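Local coordinates for two-domain protein containing predicted PHP-like metal-dependent phosphoesterase (Bacteroides vulgatus ATCC 8482, PDB 3E38), which is a two-domain, zinc-binding hydrolase with a predicted PHP-like metal-dependent phosphoesterase domain and probably cleaves phosphoester bonds, perhaps as a 5'-3' exonuclease, at the interface of chains A and B and the interface of chains A and C. Coordinates in Å, arbitrary orientation; residue numbers count along the deposited sequence, not the author numbering. Chains: chain A/B/C, two-domain protein containing predicted PHP-like metal-dependent phosphoesterase.

Contacts 1 and 3 are symmetry-related patches of one two-fold A–B interface, with the chains exchanged, their C-alpha centres about 27 Å apart: in each, an N-terminal segment pairs with the start of the other chain's strand 305-313 or 306-313, A:Gln3 with B:Arg306 or B:Gln3 with A:Arg306. Contact 2 joins chains A and C; its C-alpha centre is about 17 Å from that of contact 1 and 36 Å from that of contact 3. Contacts 1 and 2 share helix 36-45 of chain A, through A:Tyr44 and through A:Thr37, A:Val38 and A:Asp41. Chain A thus meets two neighbours in the deposited tetramer, which may not be the biological form.

Contact 1: the interface of chains A and B. Residues chain A 3, 44, 84; chain B 304-306.
The CB of A:Gln3 lies below one face of the guanidinium of B:Arg306, displaced towards NH2, 3.9 Å from CZ, and that small carbon patch is the apolar middle of the contact. The rest of the A:Gln3 side chain is not modelled. A:Leu84, ending helix 72-84, adds its CD2 methyl at the edge of the same guanidinium, 3.9 Å from NH2 of B:Arg306. That methyl also sits over the centre of the A:Tyr44 ring, 4.0 Å above its plane, and is likely to limit how the ring turns. B:Arg306 runs straight out from the backbone and then bends at chi3 (68°), which brings its head over CB of A:Gln3, with its edge towards A:Tyr44 and A:Leu84. Further out, the hydroxyl of A:Tyr44 meets the guanidinium edge in plane, with ring and guanidinium steeply inclined to each other; the bond from NH1 of B:Arg306 to OH of A:Tyr44 is weak at 3.4 Å. The firm polar grip is between backbones. N of A:Gln3 donates to O of B:Arg306 at 3.0 Å, and N of B:Arg306 donates to O of A:Gln3 at 3.1 Å. Together they make an antiparallel bridge, with CG2 of B:Thr305 lying against O of A:Gln3. The N-terminal segment of chain A thereby extends the edge of strand 306-313 in chain B, tying the two subunits together in the deposited assembly.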
loop_
_atom_site.group_PDB
_atom_site.type_symbol
_atom_site.label_atom_id
_atom_site.label_comp_id
_atom_site.label_asym_id
_atom_site.label_seq_id
_atom_site.Cartn_x
_atom_site.Cartn_y
_atom_site.Cartn_z
ATOM N N GLN A 3 7.746 17.388 9.111
ATOM C CA GLN A 3 6.449 17.063 9.770
ATOM C C GLN A 3 5.245 16.855 8.845
ATOM O O GLN A 3 4.835 17.798 8.127
ATOM C CB GLN A 3 6.112 18.190 10.779
ATOM N N TYR A 44 1.409 12.976 16.349
ATOM C CA TYR A 44 1.215 14.092 15.425
ATOM C C TYR A 44 0.903 13.565 14.029
ATOM O O TYR A 44 -0.049 13.967 13.356
ATOM C CB TYR A 44 2.467 14.945 15.406
ATOM C CG TYR A 44 2.428 15.989 14.380
ATOM C CD1 TYR A 44 1.643 17.115 14.567
ATOM C CD2 TYR A 44 3.155 15.876 13.208
ATOM C CE1 TYR A 44 1.582 18.101 13.631
ATOM C CE2 TYR A 44 3.098 16.867 12.259
ATOM C CZ TYR A 44 2.309 17.976 12.476
ATOM O OH TYR A 44 2.206 18.984 11.542
ATOM N N LEU A 84 4.346 20.702 18.383
ATOM C CA LEU A 84 3.485 19.973 17.452
ATOM C C LEU A 84 1.993 19.998 17.802
ATOM O O LEU A 84 1.177 19.367 17.128
ATOM C CB LEU A 84 3.958 18.512 17.334
ATOM C CG LEU A 84 5.328 18.295 16.670
ATOM C CD1 LEU A 84 5.639 16.842 16.588
ATOM C CD2 LEU A 84 5.371 18.935 15.272
ATOM N N HIS B 304 2.502 17.628 1.268
ATOM C CA HIS B 304 1.804 18.033 2.488
ATOM C C HIS B 304 2.666 17.926 3.725
ATOM O O HIS B 304 2.216 17.521 4.770
ATOM C CB HIS B 304 0.522 17.215 2.625
ATOM C CG HIS B 304 -0.365 17.313 1.422
ATOM N ND1 HIS B 304 -1.022 18.473 1.078
ATOM C CD2 HIS B 304 -0.645 16.417 0.444
ATOM C CE1 HIS B 304 -1.672 18.287 -0.059
ATOM N NE2 HIS B 304 -1.451 17.048 -0.469
ATOM N N THR B 305 3.925 18.290 3.556
ATOM C CA THR B 305 4.915 18.239 4.629
ATOM C C THR B 305 5.597 19.562 4.842
ATOM O O THR B 305 6.000 20.200 3.903
ATOM C CB THR B 305 5.983 17.186 4.285
ATOM O OG1 THR B 305 5.322 15.937 4.054
ATOM C CG2 THR B 305 7.018 17.037 5.410
ATOM N N ARG B 306 5.728 19.936 6.112
ATOM C CA ARG B 306 6.383 21.188 6.527
ATOM C C ARG B 306 7.802 20.943 6.959
ATOM O O ARG B 306 8.081 20.059 7.736
ATOM C CB ARG B 306 5.641 21.829 7.694
ATOM C CG ARG B 306 6.235 23.176 8.163
ATOM C CD ARG B 306 5.550 23.694 9.407
ATOM N NE ARG B 306 5.844 22.844 10.565
ATOM C CZ ARG B 306 5.030 21.913 11.065
ATOM N NH1 ARG B 306 3.834 21.730 10.514
ATOM N NH2 ARG B 306 5.407 21.171 12.120
#

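Contact 2: the interface of chains A and C. Residues chain A 33-35, 37-38, 41; chain C 33-34, 197-198.
C:Leu33 packs against A:Val38 near the N-terminal end of helix 36-45, in the PHP-family domain, where the loops around residue 34 of two copies meet as an antiparallel bridge, A:Val34 to C:Val34. CG2 of A:Val38 rests 3.7 Å from CB of C:Leu33, and its other methyl, CG1, is turned to the ring of C:Pro198, which runs past it in the opposite direction. With CG of C:Leu33 opposite its own carbonyl carbon (chi1 -72°), the isobutyl group divides: CD1 leans to A:Val38, while CD2 lies 3.7 Å from CB of A:Trp35 and the same distance from OG1 of A:Thr37. A:Trp35 crosses the leucine at about a right angle and offers mainly CB and the CG-CD1 side of its indole. An alanine at C:Leu33 would keep CB against A:Val38, but would probably take away the methyl CD2 that A:Trp35 and A:Thr37 pack on and leave a gap there. Outside this core, N of A:Trp35 donates to O of C:Leu33 at 2.9 Å. At the rim, A:Asp41 and C:Gln197 meet through a water, 2.8 Å from the carboxylate OD2 of A:Asp41 and 3.2 Å from the amide NE2 of C:Gln197.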
loop_
_atom_site.group_PDB
_atom_site.type_symbol
_atom_site.label_atom_id
_atom_site.label_comp_id
_atom_site.label_asym_id
_atom_site.label_seq_id
_atom_site.Cartn_x
_atom_site.Cartn_y
_atom_site.Cartn_z
ATOM N N LEU A 33 9.794 0.569 23.784
ATOM C CA LEU A 33 10.975 0.326 22.964
ATOM C C LEU A 33 11.457 1.501 22.143
ATOM O O LEU A 33 12.386 1.371 21.314
ATOM C CB LEU A 33 10.708 -0.879 22.045
ATOM C CG LEU A 33 10.653 -2.215 22.816
ATOM C CD1 LEU A 33 10.265 -3.334 21.921
ATOM C CD2 LEU A 33 11.993 -2.585 23.471
ATOM N N VAL A 34 10.840 2.648 22.423
ATOM C CA VAL A 34 11.197 3.909 21.757
ATOM C C VAL A 34 11.460 5.011 22.735
ATOM O O VAL A 34 10.950 5.034 23.870
ATOM C CB VAL A 34 10.082 4.420 20.804
ATOM C CG1 VAL A 34 9.756 3.364 19.734
ATOM C CG2 VAL A 34 8.825 4.807 21.585
ATOM N N TRP A 35 12.293 5.930 22.278
ATOM C CA TRP A 35 12.574 7.142 23.041
ATOM C C TRP A 35 11.248 7.926 23.161
ATOM O O TRP A 35 10.394 7.950 22.228
ATOM C CB TRP A 35 13.717 7.958 22.372
ATOM C CG TRP A 35 14.282 9.061 23.240
ATOM C CD1 TRP A 35 14.162 10.398 23.037
ATOM C CD2 TRP A 35 15.052 8.907 24.452
ATOM N NE1 TRP A 35 14.798 11.087 24.034
ATOM C CE2 TRP A 35 15.351 10.196 24.917
ATOM C CE3 TRP A 35 15.524 7.804 25.173
ATOM C CZ2 TRP A 35 16.099 10.420 26.074
ATOM C CZ3 TRP A 35 16.252 8.021 26.338
ATOM C CH2 TRP A 35 16.532 9.326 26.773
ATOM N N THR A 37 10.249 10.926 22.823
ATOM C CA THR A 37 9.899 11.961 21.853
ATOM C C THR A 37 9.254 11.315 20.655
ATOM O O THR A 37 8.406 11.910 20.010
ATOM C CB THR A 37 11.070 12.816 21.474
ATOM O OG1 THR A 37 12.176 11.980 21.124
ATOM C CG2 THR A 37 11.446 13.713 22.622
ATOM N N VAL A 38 9.573 10.044 20.424
ATOM C CA VAL A 38 8.965 9.306 19.314
ATOM C C VAL A 38 7.417 9.199 19.487
ATOM O O VAL A 38 6.690 9.239 18.543
ATOM C CB VAL A 38 9.608 7.868 19.124
ATOM C CG1 VAL A 38 8.890 7.087 18.042
ATOM C CG2 VAL A 38 11.065 7.961 18.776
ATOM N N ASP A 41 5.915 12.407 18.104
ATOM C CA ASP A 41 6.013 12.368 16.647
ATOM C C ASP A 41 4.920 11.479 16.038
ATOM O O ASP A 41 4.236 11.860 15.134
ATOM C CB ASP A 41 7.323 11.772 16.210
ATOM C CG ASP A 41 8.527 12.656 16.548
ATOM O OD1 ASP A 41 8.309 13.871 16.793
ATOM O OD2 ASP A 41 9.676 12.096 16.569
ATOM N N LEU C 33 16.892 6.599 18.258
ATOM C CA LEU C 33 15.604 6.790 18.958
ATOM C C LEU C 33 14.882 5.546 19.361
ATOM O O LEU C 33 13.755 5.606 19.841
ATOM C CB LEU C 33 14.665 7.675 18.110
ATOM C CG LEU C 33 15.013 9.158 18.007
ATOM C CD1 LEU C 33 14.261 9.747 16.861
ATOM C CD2 LEU C 33 14.724 9.943 19.357
ATOM N N VAL C 34 15.558 4.417 19.199
ATOM C CA VAL C 34 15.019 3.100 19.576
ATOM C C VAL C 34 15.936 2.328 20.517
ATOM O O VAL C 34 17.167 2.526 20.560
ATOM C CB VAL C 34 14.751 2.229 18.320
ATOM C CG1 VAL C 34 13.675 2.897 17.446
ATOM C CG2 VAL C 34 16.064 1.926 17.488
ATOM N N GLN C 197 15.877 6.999 13.522
ATOM C CA GLN C 197 14.453 6.840 13.775
ATOM C C GLN C 197 14.072 5.378 13.702
ATOM O O GLN C 197 14.895 4.559 13.368
ATOM C CB GLN C 197 13.653 7.567 12.693
ATOM C CG GLN C 197 13.801 9.052 12.650
ATOM C CD GLN C 197 13.026 9.762 13.747
ATOM O OE1 GLN C 197 12.228 9.157 14.471
ATOM N NE2 GLN C 197 13.267 11.057 13.878
ATOM N N PRO C 198 12.838 5.033 14.070
ATOM C CA PRO C 198 12.411 3.678 13.684
ATOM C C PRO C 198 12.551 3.545 12.145
ATOM O O PRO C 198 12.475 4.546 11.414
ATOM C CB PRO C 198 10.943 3.610 14.175
ATOM C CG PRO C 198 10.929 4.584 15.373
ATOM C CD PRO C 198 11.853 5.718 14.918
HETATM O O HOH W 1 11.653 13.453 15.175
#

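Contact 3: the interface of chains A and B. Residues chain A 303-306; chain B 2-4.
A:Arg306 and B:Gln3 pair as a short antiparallel beta bridge, which joins strand 305-313 of chain A to the N-terminal strand 2-3 of chain B. Two backbone bonds build it. N of A:Arg306 donates to O of B:Gln3 at 3.0 Å; N of B:Gln3 returns a bond to O of A:Arg306 at 2.9 Å. Within chain A, the hydroxyl OG1 of A:Thr305 donates to O of A:Pro303, also at 3.0 Å, which ties the turn before the strand and probably helps to hold the threonine's rotation.

Van der Waals packing is carried chiefly by B:Arg4, whose chain is fully extended from CG to NE (chi2 173°, chi3 179°) and is laid along the 303-305 stretch. Its CB touches OG1 of A:Thr305 at 3.6 Å, the two side chains crossing at about a right angle, and its CG passes O of A:His304. At the far end, CB of A:His304 covers one guanidinium face, 3.9 Å from CZ of B:Arg4. The two side chains lie side by side and point the same way, but the imidazole and guanidinium planes are 69° apart. NH1 of B:Arg4 comes near O of A:Pro303, but its N-H groups do not point at that oxygen, and no hydrogen bond forms.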
loop_
_atom_site.group_PDB
_atom_site.type_symbol
_atom_site.label_atom_id
_atom_site.label_comp_id
_atom_site.label_asym_id
_atom_site.label_seq_id
_atom_site.Cartn_x
_atom_site.Cartn_y
_atom_site.Cartn_z
ATOM N N PRO A 303 -15.533 4.617 3.379
ATOM C CA PRO A 303 -15.243 6.018 3.655
ATOM C C PRO A 303 -15.245 6.869 2.414
ATOM O O PRO A 303 -14.788 6.433 1.360
ATOM C CB PRO A 303 -13.827 5.979 4.219
ATOM C CG PRO A 303 -13.685 4.631 4.777
ATOM C CD PRO A 303 -14.486 3.724 3.903
ATOM N N HIS A 304 -15.828 8.051 2.567
ATOM C CA HIS A 304 -15.834 9.095 1.526
ATOM C C HIS A 304 -16.409 8.655 0.204
ATOM O O HIS A 304 -15.928 9.013 -0.872
ATOM C CB HIS A 304 -14.407 9.629 1.348
ATOM C CG HIS A 304 -13.783 10.052 2.635
ATOM N ND1 HIS A 304 -14.215 11.152 3.341
ATOM C CD2 HIS A 304 -12.764 9.518 3.354
ATOM C CE1 HIS A 304 -13.505 11.268 4.450
ATOM N NE2 HIS A 304 -12.627 10.277 4.492
ATOM N N THR A 305 -17.490 7.907 0.311
ATOM C CA THR A 305 -18.174 7.301 -0.835
ATOM C C THR A 305 -19.676 7.586 -0.783
ATOM O O THR A 305 -20.341 7.551 0.271
ATOM C CB THR A 305 -17.874 5.761 -0.877
ATOM O OG1 THR A 305 -16.453 5.550 -0.918
ATOM C CG2 THR A 305 -18.549 5.028 -2.064
ATOM N N ARG A 306 -20.178 7.909 -1.968
ATOM C CA ARG A 306 -21.579 8.222 -2.164
ATOM C C ARG A 306 -22.227 7.004 -2.761
ATOM O O ARG A 306 -21.738 6.449 -3.739
ATOM C CB ARG A 306 -21.740 9.421 -3.087
ATOM C CG ARG A 306 -23.179 9.832 -3.360
ATOM C CD ARG A 306 -23.280 10.914 -4.437
ATOM N NE ARG A 306 -22.763 10.485 -5.747
ATOM C CZ ARG A 306 -21.590 10.857 -6.264
ATOM N NH1 ARG A 306 -20.808 11.690 -5.588
ATOM N NH2 ARG A 306 -21.203 10.407 -7.460
ATOM N N ALA B 2 -21.557 3.414 -6.716
ATOM C CA ALA B 2 -20.702 3.636 -5.537
ATOM C C ALA B 2 -19.555 4.535 -6.004
ATOM O O ALA B 2 -18.521 4.071 -6.501
ATOM C CB ALA B 2 -20.160 2.361 -4.992
ATOM N N GLN B 3 -19.752 5.831 -5.822
ATOM C CA GLN B 3 -18.811 6.824 -6.323
ATOM C C GLN B 3 -17.849 7.433 -5.302
ATOM O O GLN B 3 -18.284 8.109 -4.339
ATOM C CB GLN B 3 -19.617 7.943 -7.023
ATOM N N ARG B 4 -16.543 7.182 -5.516
ATOM C CA ARG B 4 -15.477 7.835 -4.731
ATOM C C ARG B 4 -14.387 8.572 -5.546
ATOM O O ARG B 4 -13.672 7.985 -6.349
ATOM C CB ARG B 4 -14.763 6.890 -3.787
ATOM C CG ARG B 4 -13.694 7.708 -3.033
ATOM C CD ARG B 4 -13.003 6.981 -1.953
ATOM N NE ARG B 4 -11.991 7.815 -1.317
ATOM C CZ ARG B 4 -11.474 7.546 -0.121
ATOM N NH1 ARG B 4 -11.893 6.491 0.554
ATOM N NH2 ARG B 4 -10.563 8.335 0.413
#